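Local coordinates for spindle pole body-associated protein VIK1 (Candida glabrata, PDB 4GKP) that probably binds microtubules through a kinesin motor-like domain, serving as the noncatalytic partner associated with the motor protein Kar3, at residues 100-104 with 187-191; 149-153 with 201-205; 128-132 with 156-160; 70-74 with 103-108. All coordinates share one frame; numbering follows the deposited sequence.

In the fold
The four contacts follow the layered, kinesin motor-like fold of this C-terminal part of the protein, a mixed central sheet with helices against it. Contacts 4 and 1 open first along the chain, share F103 and F104 of helix 96-107, and have centres about 8 Å apart: one joins that helix to helix 68-78, the other joins it to strand 183-192. Contact 3 opens next, at an edge of the sheet beside strand 112-121, its centre about 22 Å from that of contact 4. Contact 2, about 13 Å from contact 1 between centres, crosses contact 3 along the chain and seats a hairpin on strand 201-208, on the face turned away from helix 96-107.

Contact 1 of 4, residues 100-104 with 187-191; sequences LLAFF and KFQFF
F104 of helix 96-107 takes F190 of strand 183-192 on one face and meets F188 with its edge, an aromatic cluster in the layer where a helix packs on the central sheet of the kinesin motor-like fold. The segment axes run almost parallel, 12.7 Å apart, and the rings fill that gap with two T-shaped (edge-to-face) stacks in series. F190 points its CZ over the centre of one F104 face, with the two planes at 89°. F104 in turn presents its own edge, CD2 and CE2, to a face of F188, and CE2 of F104 comes within 3.6 Å of CE2 of F188. With CG of F104 swung beside its backbone N (chi1 -66°), the ring leans off the helix toward the strand. Two leucines finish the apolar lining: CD2 of L101 meets the rim of F188 near the ring plane, and CD2 of L100 lies 3.7 Å from CZ of F188. Further out, F203 of the adjacent strand 201-208 meets F188, and F112 stacks edge-to-face with F190. The face of F104 opposite F190 is turned to its own helix, where the carbonyl oxygen L100 O stands 3.6 Å above the ring plane, offset toward the rim.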
loop_
_atom_site.group_PDB
_atom_site.type_symbol
_atom_site.label_atom_id
_atom_site.label_comp_id
_atom_site.label_asym_id
_atom_site.label_seq_id
_atom_site.Cartn_x
_atom_site.Cartn_y
_atom_site.Cartn_z
ATOM N N LEU A 100 -6.494 3.951 -6.767
ATOM C CA LEU A 100 -6.741 2.556 -6.475
ATOM C C LEU A 100 -8.217 2.199 -6.705
ATOM O O LEU A 100 -8.512 1.264 -7.449
ATOM C CB LEU A 100 -6.324 2.247 -5.046
ATOM C CG LEU A 100 -6.517 0.802 -4.610
ATOM C CD1 LEU A 100 -5.594 -0.105 -5.402
ATOM C CD2 LEU A 100 -6.299 0.668 -3.103
ATOM N N LEU A 101 -9.135 2.948 -6.083
ATOM C CA LEU A 101 -10.565 2.758 -6.348
ATOM C C LEU A 101 -10.871 2.828 -7.841
ATOM O O LEU A 101 -11.547 1.950 -8.371
ATOM C CB LEU A 101 -11.441 3.753 -5.571
ATOM C CG LEU A 101 -11.383 3.685 -4.042
ATOM C CD1 LEU A 101 -12.365 4.654 -3.391
ATOM C CD2 LEU A 101 -11.609 2.273 -3.539
ATOM N N ALA A 102 -10.341 3.846 -8.515
ATOM C CA ALA A 102 -10.594 4.050 -9.950
ATOM C C ALA A 102 -10.034 2.894 -10.788
ATOM O O ALA A 102 -10.686 2.399 -11.721
ATOM C CB ALA A 102 -10.022 5.394 -10.404
ATOM N N PHE A 103 -8.834 2.451 -10.435
ATOM C CA PHE A 103 -8.219 1.289 -11.088
ATOM C C PHE A 103 -9.097 0.028 -11.017
ATOM O O PHE A 103 -9.235 -0.683 -12.011
ATOM C CB PHE A 103 -6.803 1.033 -10.525
ATOM C CG PHE A 103 -6.149 -0.222 -11.058
ATOM C CD1 PHE A 103 -5.645 -0.272 -12.357
ATOM C CD2 PHE A 103 -6.030 -1.343 -10.258
ATOM C CE1 PHE A 103 -5.049 -1.419 -12.845
ATOM C CE2 PHE A 103 -5.437 -2.500 -10.739
ATOM C CZ PHE A 103 -4.951 -2.536 -12.033
ATOM N N PHE A 104 -9.677 -0.263 -9.855
ATOM C CA PHE A 104 -10.532 -1.464 -9.739
ATOM C C PHE A 104 -11.837 -1.313 -10.511
ATOM O O PHE A 104 -12.314 -2.286 -11.117
ATOM C CB PHE A 104 -10.846 -1.827 -8.279
ATOM C CG PHE A 104 -9.652 -2.256 -7.481
ATOM C CD1 PHE A 104 -8.556 -2.853 -8.090
ATOM C CD2 PHE A 104 -9.642 -2.096 -6.103
ATOM C CE1 PHE A 104 -7.473 -3.274 -7.342
ATOM C CE2 PHE A 104 -8.549 -2.514 -5.346
ATOM C CZ PHE A 104 -7.461 -3.103 -5.971
ATOM N N LYS A 187 -9.369 -3.390 3.545
ATOM C CA LYS A 187 -9.427 -4.785 3.139
ATOM C C LYS A 187 -10.432 -4.946 2.010
ATOM O O LYS A 187 -11.613 -4.632 2.180
ATOM C CB LYS A 187 -9.811 -5.693 4.297
ATOM C CG LYS A 187 -9.902 -7.151 3.869
ATOM C CD LYS A 187 -10.517 -8.025 4.941
ATOM C CE LYS A 187 -10.687 -9.448 4.430
ATOM N NZ LYS A 187 -11.070 -10.350 5.553
ATOM N N PHE A 188 -9.949 -5.410 0.862
ATOM C CA PHE A 188 -10.824 -5.662 -0.264
ATOM C C PHE A 188 -10.976 -7.175 -0.375
ATOM O O PHE A 188 -10.001 -7.909 -0.292
ATOM C CB PHE A 188 -10.230 -5.144 -1.590
ATOM C CG PHE A 188 -9.994 -3.652 -1.657
ATOM C CD1 PHE A 188 -8.887 -3.066 -1.023
ATOM C CD2 PHE A 188 -10.813 -2.842 -2.434
ATOM C CE1 PHE A 188 -8.639 -1.692 -1.129
ATOM C CE2 PHE A 188 -10.576 -1.461 -2.542
ATOM C CZ PHE A 188 -9.481 -0.889 -1.904
ATOM N N GLN A 189 -12.193 -7.642 -0.585
ATOM C CA GLN A 189 -12.390 -9.035 -0.934
ATOM C C GLN A 189 -12.811 -9.114 -2.392
ATOM O O GLN A 189 -13.745 -8.416 -2.817
ATOM C CB GLN A 189 -13.477 -9.669 -0.060
ATOM C CG GLN A 189 -13.081 -9.917 1.390
ATOM C CD GLN A 189 -14.252 -10.436 2.203
ATOM O OE1 GLN A 189 -15.334 -9.806 2.268
ATOM N NE2 GLN A 189 -14.073 -11.588 2.796
ATOM N N PHE A 190 -12.128 -9.968 -3.145
ATOM C CA PHE A 190 -12.465 -10.241 -4.552
ATOM C C PHE A 190 -13.131 -11.601 -4.637
ATOM O O PHE A 190 -12.507 -12.615 -4.283
ATOM C CB PHE A 190 -11.198 -10.259 -5.409
ATOM C CG PHE A 190 -10.663 -8.886 -5.748
ATOM C CD1 PHE A 190 -9.946 -8.144 -4.810
ATOM C CD2 PHE A 190 -10.851 -8.342 -7.028
ATOM C CE1 PHE A 190 -9.441 -6.890 -5.143
ATOM C CE2 PHE A 190 -10.356 -7.091 -7.350
ATOM C CZ PHE A 190 -9.674 -6.361 -6.407
ATOM N N PHE A 191 -14.405 -11.610 -5.035
ATOM C CA PHE A 191 -15.147 -12.860 -5.256
ATOM C C PHE A 191 -15.207 -13.060 -6.772
ATOM O O PHE A 191 -15.866 -12.293 -7.479
ATOM C CB PHE A 191 -16.557 -12.813 -4.619
ATOM C CG PHE A 191 -16.557 -12.670 -3.101
ATOM C CD1 PHE A 191 -16.490 -11.403 -2.494
ATOM C CD2 PHE A 191 -16.669 -13.789 -2.278
ATOM C CE1 PHE A 191 -16.512 -11.278 -1.101
ATOM C CE2 PHE A 191 -16.673 -13.674 -0.897
ATOM C CZ PHE A 191 -16.602 -12.416 -0.303
#

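Contact 2 of 4, residues 149-153 with 201-205; sequences ESTIS and IDFYF
OG1 of T151 is held by two partners: it donates to OD2 of D202 at 3.0 Å and is also hydrogen-bonded to NZ of K187 on strand 183-192. This is where the turn of the small antiparallel hairpin 145-147/152-154 meets the central sheet of the kinesin motor-like fold, over strand 201-208. D202 and Y204 alternate along that strand with F203 and F205, which face helix 96-107, so the hairpin lies on the other side of the sheet. The threonine hydroxyl reaches the carboxylate of D202 from well above its plane, 55° out of it, and the two side chains stand roughly at right angles. With OG1 swung away from the threonine's own backbone N (chi1 -159°), the hydroxyl looks across to the strand.

One residue on, the backbone takes over. N of I152 gives its hydrogen to OH of Y204, a rather long bond of 3.3 Å with an angle of 157° at the hydrogen. OH of Y204 also lies 3.7 Å from CB of I152, the two side chains crossing at a slant. K187 NZ bonds to I152 O as well, and the lysine chain packs along D202, where its charge may be felt. The apolar remainder is slight, CB of I152 standing 4.3 Å from CE1 of Y204.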
loop_
_atom_site.group_PDB
_atom_site.type_symbol
_atom_site.label_atom_id
_atom_site.label_comp_id
_atom_site.label_asym_id
_atom_site.label_seq_id
_atom_site.Cartn_x
_atom_site.Cartn_y
_atom_site.Cartn_z
ATOM N N GLU A 149 -6.578 -18.190 10.381
ATOM C CA GLU A 149 -5.556 -18.814 9.543
ATOM C C GLU A 149 -5.545 -18.214 8.129
ATOM O O GLU A 149 -4.487 -17.907 7.597
ATOM C CB GLU A 149 -5.745 -20.338 9.486
ATOM N N SER A 150 -6.732 -18.026 7.557
ATOM C CA SER A 150 -6.890 -17.711 6.136
ATOM C C SER A 150 -7.020 -16.208 5.832
ATOM O O SER A 150 -6.881 -15.796 4.680
ATOM C CB SER A 150 -8.131 -18.436 5.586
ATOM O OG SER A 150 -9.331 -17.888 6.138
ATOM N N THR A 151 -7.275 -15.408 6.872
ATOM C CA THR A 151 -7.742 -14.043 6.705
ATOM C C THR A 151 -7.629 -13.261 8.010
ATOM O O THR A 151 -7.443 -13.834 9.088
ATOM C CB THR A 151 -9.228 -14.018 6.231
ATOM O OG1 THR A 151 -9.544 -12.762 5.604
ATOM C CG2 THR A 151 -10.194 -14.289 7.398
ATOM N N ILE A 152 -7.722 -11.941 7.875
ATOM C CA ILE A 152 -7.929 -11.042 8.981
ATOM C C ILE A 152 -9.377 -10.603 8.921
ATOM O O ILE A 152 -9.864 -10.090 7.913
ATOM C CB ILE A 152 -6.989 -9.830 8.899
ATOM C CG1 ILE A 152 -5.536 -10.307 8.854
ATOM C CG2 ILE A 152 -7.249 -8.861 10.052
ATOM C CD1 ILE A 152 -4.524 -9.191 8.811
ATOM N N SER A 153 -10.082 -10.827 10.011
ATOM C CA SER A 153 -11.491 -10.517 10.039
ATOM C C SER A 153 -11.689 -9.148 10.663
ATOM O O SER A 153 -11.205 -8.893 11.764
ATOM C CB SER A 153 -12.240 -11.587 10.816
ATOM O OG SER A 153 -13.563 -11.664 10.342
ATOM N N ILE A 201 -10.426 -13.585 -2.572
ATOM C CA ILE A 201 -9.013 -13.249 -2.524
ATOM C C ILE A 201 -8.899 -11.925 -1.774
ATOM O O ILE A 201 -9.526 -10.932 -2.164
ATOM C CB ILE A 201 -8.418 -13.071 -3.936
ATOM C CG1 ILE A 201 -8.845 -14.243 -4.850
ATOM C CG2 ILE A 201 -6.906 -12.906 -3.838
ATOM C CD1 ILE A 201 -8.653 -13.991 -6.321
ATOM N N ASP A 202 -8.120 -11.914 -0.694
ATOM C CA ASP A 202 -7.966 -10.694 0.100
ATOM C C ASP A 202 -6.830 -9.794 -0.408
ATOM O O ASP A 202 -5.696 -10.250 -0.652
ATOM C CB ASP A 202 -7.731 -11.042 1.574
ATOM C CG ASP A 202 -8.797 -11.953 2.127
ATOM O OD1 ASP A 202 -9.970 -11.728 1.845
ATOM O OD2 ASP A 202 -8.465 -12.913 2.845
ATOM N N PHE A 203 -7.142 -8.516 -0.551
ATOM C CA PHE A 203 -6.134 -7.530 -0.869
ATOM C C PHE A 203 -6.148 -6.496 0.238
ATOM O O PHE A 203 -7.212 -5.971 0.567
ATOM C CB PHE A 203 -6.395 -6.878 -2.237
ATOM C CG PHE A 203 -5.549 -5.641 -2.509
ATOM C CD1 PHE A 203 -4.160 -5.730 -2.638
ATOM C CD2 PHE A 203 -6.147 -4.390 -2.673
ATOM C CE1 PHE A 203 -3.386 -4.603 -2.900
ATOM C CE2 PHE A 203 -5.372 -3.253 -2.931
ATOM C CZ PHE A 203 -3.987 -3.362 -3.041
ATOM N N TYR A 204 -4.975 -6.220 0.814
ATOM C CA TYR A 204 -4.836 -5.194 1.866
ATOM C C TYR A 204 -4.055 -4.003 1.351
ATOM O O TYR A 204 -2.938 -4.153 0.823
ATOM C CB TYR A 204 -4.132 -5.746 3.115
ATOM C CG TYR A 204 -4.804 -6.954 3.683
ATOM C CD1 TYR A 204 -5.851 -6.823 4.592
ATOM C CD2 TYR A 204 -4.424 -8.241 3.284
ATOM C CE1 TYR A 204 -6.491 -7.942 5.110
ATOM C CE2 TYR A 204 -5.058 -9.365 3.792
ATOM C CZ TYR A 204 -6.087 -9.204 4.708
ATOM O OH TYR A 204 -6.717 -10.301 5.215
ATOM N N PHE A 205 -4.656 -2.830 1.496
ATOM C CA PHE A 205 -3.983 -1.585 1.185
ATOM C C PHE A 205 -3.705 -0.828 2.472
ATOM O O PHE A 205 -4.620 -0.380 3.163
ATOM C CB PHE A 205 -4.801 -0.712 0.233
ATOM C CG PHE A 205 -4.135 0.588 -0.108
ATOM C CD1 PHE A 205 -2.881 0.606 -0.739
ATOM C CD2 PHE A 205 -4.742 1.804 0.206
ATOM C CE1 PHE A 205 -2.251 1.811 -1.046
ATOM C CE2 PHE A 205 -4.126 3.009 -0.121
ATOM C CZ PHE A 205 -2.884 3.013 -0.750
#

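Contact 3 of 4, residues 128-132 with 156-160; sequences QDLLS and STLIT
The carboxylate of D129 is the flat group here, with S156 CB and the backbone N of T157 on one face, its own chain on the other, and T157 OG1 close to the plane beside OD2. CB of S156 stands over that first face, 3.5 Å from CG of D129, and the backbone N of T157 approaches OD2 from the same side, tilted 52° out of the plane. On the opposite face N of L131 reaches back to OD1 of D129 at 2.8 Å, which makes an Asx turn just after strand 128-129. The turn belongs to the outer edge of the central sheet of the kinesin motor-like fold: strands 128-129 and 159-160 both pair with strand 112-121, one after the other along it, and the carboxylate of D129 reaches from the end of one strand to the loop that leads into the other.

The aspartate extends its carboxylate across the gap with CG anti to N (chi1 173°). Its OD2 accepts from T157 N at 3.0 Å with a fairly straight angle of 162°. OG1 of T157 is placed as a second donor to OD2, but at a modelled 2.4 Å between OG1 and OD2 that bond is doubtful in detail. Apolar contact comes from L131, whose CD1 lies 4.2 Å from CG1 of I159 and whose CB leans on CB of T157. S156 O meanwhile bonds to NE2 of Q117 on strand 112-121. A water sits on the face of the carboxylate where S156 CB and T157 N sit, hydrogen-bonded to OD1 of D129, to O of T157 and, at 2.6 Å, to OG of S156.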
loop_
_atom_site.group_PDB
_atom_site.type_symbol
_atom_site.label_atom_id
_atom_site.label_comp_id
_atom_site.label_asym_id
_atom_site.label_seq_id
_atom_site.Cartn_x
_atom_site.Cartn_y
_atom_site.Cartn_z
ATOM N N GLN A 128 -10.953 2.579 14.362
ATOM C CA GLN A 128 -11.961 3.549 13.957
ATOM C C GLN A 128 -12.476 3.208 12.554
ATOM O O GLN A 128 -11.695 3.124 11.603
ATOM C CB GLN A 128 -11.369 4.957 13.995
ATOM C CG GLN A 128 -12.191 6.024 13.282
ATOM C CD GLN A 128 -11.764 7.439 13.650
ATOM O OE1 GLN A 128 -10.940 7.644 14.552
ATOM N NE2 GLN A 128 -12.331 8.426 12.955
ATOM N N ASP A 129 -13.787 3.015 12.426
ATOM C CA ASP A 129 -14.378 2.614 11.150
ATOM C C ASP A 129 -14.607 3.819 10.266
ATOM O O ASP A 129 -15.448 4.661 10.551
ATOM C CB ASP A 129 -15.680 1.824 11.366
ATOM C CG ASP A 129 -16.450 1.524 10.053
ATOM O OD1 ASP A 129 -15.952 1.762 8.911
ATOM O OD2 ASP A 129 -17.588 1.032 10.184
ATOM N N LEU A 130 -13.894 3.863 9.152
ATOM C CA LEU A 130 -13.922 5.026 8.269
ATOM C C LEU A 130 -15.080 5.054 7.280
ATOM O O LEU A 130 -15.222 6.025 6.527
ATOM C CB LEU A 130 -12.585 5.144 7.538
ATOM C CG LEU A 130 -11.363 5.241 8.456
ATOM C CD1 LEU A 130 -10.143 5.520 7.596
ATOM C CD2 LEU A 130 -11.535 6.327 9.520
ATOM N N LEU A 131 -15.912 4.007 7.281
ATOM C CA LEU A 131 -17.055 3.937 6.356
ATOM C C LEU A 131 -18.445 4.118 6.988
ATOM O O LEU A 131 -19.438 4.176 6.268
ATOM C CB LEU A 131 -17.016 2.636 5.516
ATOM C CG LEU A 131 -15.871 2.405 4.512
ATOM C CD1 LEU A 131 -15.919 0.998 3.924
ATOM C CD2 LEU A 131 -15.836 3.453 3.403
ATOM N N SER A 132 -18.518 4.214 8.315
ATOM C CA SER A 132 -19.814 4.267 9.016
ATOM C C SER A 132 -20.591 5.583 8.860
ATOM O O SER A 132 -20.018 6.618 8.498
ATOM C CB SER A 132 -19.640 3.937 10.499
ATOM O OG SER A 132 -18.625 4.727 11.056
ATOM N N SER A 156 -15.883 -4.021 10.825
ATOM C CA SER A 156 -16.368 -2.706 10.442
ATOM C C SER A 156 -17.292 -2.774 9.220
ATOM O O SER A 156 -17.399 -3.812 8.573
ATOM C CB SER A 156 -15.192 -1.775 10.186
ATOM O OG SER A 156 -14.443 -2.204 9.067
ATOM N N THR A 157 -17.937 -1.650 8.919
ATOM C CA THR A 157 -18.838 -1.485 7.792
ATOM C C THR A 157 -18.274 -2.028 6.464
ATOM O O THR A 157 -17.130 -1.729 6.082
ATOM C CB THR A 157 -19.169 0.014 7.617
ATOM O OG1 THR A 157 -19.523 0.575 8.894
ATOM C CG2 THR A 157 -20.302 0.246 6.594
ATOM N N LEU A 158 -19.094 -2.798 5.754
ATOM C CA LEU A 158 -18.670 -3.371 4.481
ATOM C C LEU A 158 -19.528 -2.781 3.376
ATOM O O LEU A 158 -20.737 -2.662 3.526
ATOM C CB LEU A 158 -18.772 -4.903 4.525
ATOM C CG LEU A 158 -18.405 -5.724 3.273
ATOM C CD1 LEU A 158 -17.828 -7.081 3.647
ATOM C CD2 LEU A 158 -19.611 -5.875 2.350
ATOM N N ILE A 159 -18.893 -2.365 2.291
ATOM C CA ILE A 159 -19.605 -1.948 1.101
ATOM C C ILE A 159 -19.068 -2.736 -0.096
ATOM O O ILE A 159 -17.969 -3.295 -0.036
ATOM C CB ILE A 159 -19.497 -0.425 0.817
ATOM C CG1 ILE A 159 -18.061 -0.005 0.451
ATOM C CG2 ILE A 159 -20.087 0.394 1.965
ATOM C CD1 ILE A 159 -17.973 1.389 -0.146
ATOM N N THR A 160 -19.847 -2.790 -1.167
ATOM C CA THR A 160 -19.301 -3.192 -2.454
ATOM C C THR A 160 -18.837 -1.933 -3.141
ATOM O O THR A 160 -19.413 -0.868 -2.946
ATOM C CB THR A 160 -20.347 -3.905 -3.327
ATOM O OG1 THR A 160 -21.494 -3.052 -3.487
ATOM C CG2 THR A 160 -20.770 -5.222 -2.669
HETATM O O HOH W 1 -15.022 -0.317 7.328
#

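Contact 4 of 4, residues 70-74 with 103-108; sequences HVYID and FFKNNY
I73 and F103 form the apolar centre where helix 68-78 crosses helix 96-107, both lying on one face of the central sheet in this kinesin motor-like fold. The segment axes cross at -66° and stay 12.8 Å apart, so large side chains span the gap. CD1 of I73 slides alongside the F103 ring to within 3.7 Å of CE2, while CG2 of the same isoleucine lies in plane at the F103 edge and also reaches Y108 and, more distantly, the rim of F104.

Further round the same rim, F103 meets a second flat group. Its CE1 and CZ edge stands over the face of the H70 imidazole in a T-shaped (edge-to-face) stack, with centroids 5.0 Å apart and planes at 79°. H70 has CG anti to its backbone N (chi1 -173°), which carries the imidazole across to this edge, and CD2 of H70 is 3.5 Å from CZ of F103.

Polar groups follow at the edge of this core. N107 folds its side chain back so that ND2 donates to O of F103 at 2.9 Å, almost straight and on a carbonyl lone pair. The same asparagine lays CB over one face of Y108, offset toward the rim. Y108 sends its hydroxyl across to helix 68-78. D74, whose OD2 forms a salt bridge with K78, receives it: OH of Y108 donates to OD1 of D74 at 2.7 Å, on the anti lone pair that points away from OD2.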
loop_
_atom_site.group_PDB
_atom_site.type_symbol
_atom_site.label_atom_id
_atom_site.label_comp_id
_atom_site.label_asym_id
_atom_site.label_seq_id
_atom_site.Cartn_x
_atom_site.Cartn_y
_atom_site.Cartn_z
ATOM N N HIS A 70 0.070 -2.638 -11.653
ATOM C CA HIS A 70 -0.970 -3.271 -12.464
ATOM C C HIS A 70 -0.655 -4.722 -12.658
ATOM O O HIS A 70 -1.513 -5.585 -12.494
ATOM C CB HIS A 70 -1.059 -2.579 -13.837
ATOM C CG HIS A 70 -2.215 -3.044 -14.701
ATOM N ND1 HIS A 70 -2.546 -2.431 -15.854
ATOM C CD2 HIS A 70 -3.127 -4.102 -14.545
ATOM C CE1 HIS A 70 -3.607 -3.055 -16.409
ATOM N NE2 HIS A 70 -3.963 -4.074 -15.606
ATOM N N VAL A 71 0.590 -4.993 -13.024
ATOM C CA VAL A 71 1.041 -6.343 -13.346
ATOM C C VAL A 71 1.065 -7.176 -12.073
ATOM O O VAL A 71 0.572 -8.298 -12.040
ATOM C CB VAL A 71 2.430 -6.311 -14.056
ATOM C CG1 VAL A 71 2.952 -7.705 -14.358
ATOM C CG2 VAL A 71 2.333 -5.482 -15.321
ATOM N N TYR A 72 1.625 -6.589 -11.023
ATOM C CA TYR A 72 1.625 -7.195 -9.703
ATOM C C TYR A 72 0.215 -7.591 -9.273
ATOM O O TYR A 72 -0.027 -8.751 -8.966
ATOM C CB TYR A 72 2.250 -6.215 -8.717
ATOM C CG TYR A 72 2.089 -6.612 -7.288
ATOM C CD1 TYR A 72 2.687 -7.765 -6.796
ATOM C CD2 TYR A 72 1.322 -5.834 -6.415
ATOM C CE1 TYR A 72 2.553 -8.125 -5.459
ATOM C CE2 TYR A 72 1.185 -6.186 -5.089
ATOM C CZ TYR A 72 1.803 -7.339 -4.617
ATOM O OH TYR A 72 1.656 -7.696 -3.291
ATOM N N ILE A 73 -0.710 -6.628 -9.271
ATOM C CA ILE A 73 -2.098 -6.847 -8.859
ATOM C C ILE A 73 -2.775 -7.932 -9.683
ATOM O O ILE A 73 -3.365 -8.875 -9.146
ATOM C CB ILE A 73 -2.931 -5.548 -8.963
ATOM C CG1 ILE A 73 -2.459 -4.535 -7.914
ATOM C CG2 ILE A 73 -4.427 -5.848 -8.819
ATOM C CD1 ILE A 73 -3.219 -3.217 -7.883
ATOM N N ASP A 74 -2.693 -7.776 -10.998
ATOM C CA ASP A 74 -3.265 -8.719 -11.929
ATOM C C ASP A 74 -2.737 -10.147 -11.727
ATOM O O ASP A 74 -3.488 -11.116 -11.876
ATOM C CB ASP A 74 -2.954 -8.252 -13.346
ATOM C CG ASP A 74 -4.033 -8.614 -14.310
ATOM O OD1 ASP A 74 -5.094 -7.953 -14.283
ATOM O OD2 ASP A 74 -3.833 -9.572 -15.082
ATOM N N PHE A 103 -8.834 2.451 -10.435
ATOM C CA PHE A 103 -8.219 1.289 -11.088
ATOM C C PHE A 103 -9.097 0.028 -11.017
ATOM O O PHE A 103 -9.235 -0.683 -12.011
ATOM C CB PHE A 103 -6.803 1.033 -10.525
ATOM C CG PHE A 103 -6.149 -0.222 -11.058
ATOM C CD1 PHE A 103 -5.645 -0.272 -12.357
ATOM C CD2 PHE A 103 -6.030 -1.343 -10.258
ATOM C CE1 PHE A 103 -5.049 -1.419 -12.845
ATOM C CE2 PHE A 103 -5.437 -2.500 -10.739
ATOM C CZ PHE A 103 -4.951 -2.536 -12.033
ATOM N N PHE A 104 -9.677 -0.263 -9.855
ATOM C CA PHE A 104 -10.532 -1.464 -9.739
ATOM C C PHE A 104 -11.837 -1.313 -10.511
ATOM O O PHE A 104 -12.314 -2.286 -11.117
ATOM C CB PHE A 104 -10.846 -1.827 -8.279
ATOM C CG PHE A 104 -9.652 -2.256 -7.481
ATOM C CD1 PHE A 104 -8.556 -2.853 -8.090
ATOM C CD2 PHE A 104 -9.642 -2.096 -6.103
ATOM C CE1 PHE A 104 -7.473 -3.274 -7.342
ATOM C CE2 PHE A 104 -8.549 -2.514 -5.346
ATOM C CZ PHE A 104 -7.461 -3.103 -5.971
ATOM N N LYS A 105 -12.411 -0.106 -10.467
ATOM C CA LYS A 105 -13.578 0.242 -11.289
ATOM C C LYS A 105 -13.328 -0.033 -12.758
ATOM O O LYS A 105 -14.166 -0.645 -13.418
ATOM C CB LYS A 105 -14.004 1.705 -11.116
ATOM C CG LYS A 105 -15.067 2.150 -12.124
ATOM C CD LYS A 105 -15.472 3.612 -11.958
ATOM C CE LYS A 105 -16.846 3.759 -11.323
ATOM N N ASN A 106 -12.174 0.386 -13.264
ATOM C CA ASN A 106 -11.903 0.262 -14.698
ATOM C C ASN A 106 -11.460 -1.115 -15.168
ATOM O O ASN A 106 -11.460 -1.367 -16.361
ATOM C CB ASN A 106 -10.892 1.322 -15.159
ATOM C CG ASN A 106 -11.377 2.743 -14.910
ATOM O OD1 ASN A 106 -12.515 3.092 -15.231
ATOM N ND2 ASN A 106 -10.508 3.571 -14.335
ATOM N N ASN A 107 -11.079 -2.010 -14.257
ATOM C CA ASN A 107 -10.479 -3.281 -14.689
ATOM C C ASN A 107 -11.144 -4.562 -14.214
ATOM O O ASN A 107 -11.069 -5.596 -14.890
ATOM C CB ASN A 107 -8.987 -3.317 -14.370
ATOM C CG ASN A 107 -8.211 -2.300 -15.174
ATOM O OD1 ASN A 107 -7.765 -2.584 -16.297
ATOM N ND2 ASN A 107 -8.086 -1.090 -14.636
ATOM N N TYR A 108 -11.816 -4.500 -13.073
ATOM C CA TYR A 108 -12.240 -5.727 -12.424
ATOM C C TYR A 108 -13.746 -5.889 -12.144
ATOM O O TYR A 108 -14.195 -6.982 -11.786
ATOM C CB TYR A 108 -11.390 -5.932 -11.166
ATOM C CG TYR A 108 -9.907 -6.047 -11.472
ATOM C CD1 TYR A 108 -9.403 -7.121 -12.234
ATOM C CD2 TYR A 108 -8.999 -5.092 -10.997
ATOM C CE1 TYR A 108 -8.044 -7.231 -12.501
ATOM C CE2 TYR A 108 -7.643 -5.193 -11.268
ATOM C CZ TYR A 108 -7.171 -6.259 -12.014
ATOM O OH TYR A 108 -5.812 -6.341 -12.291
#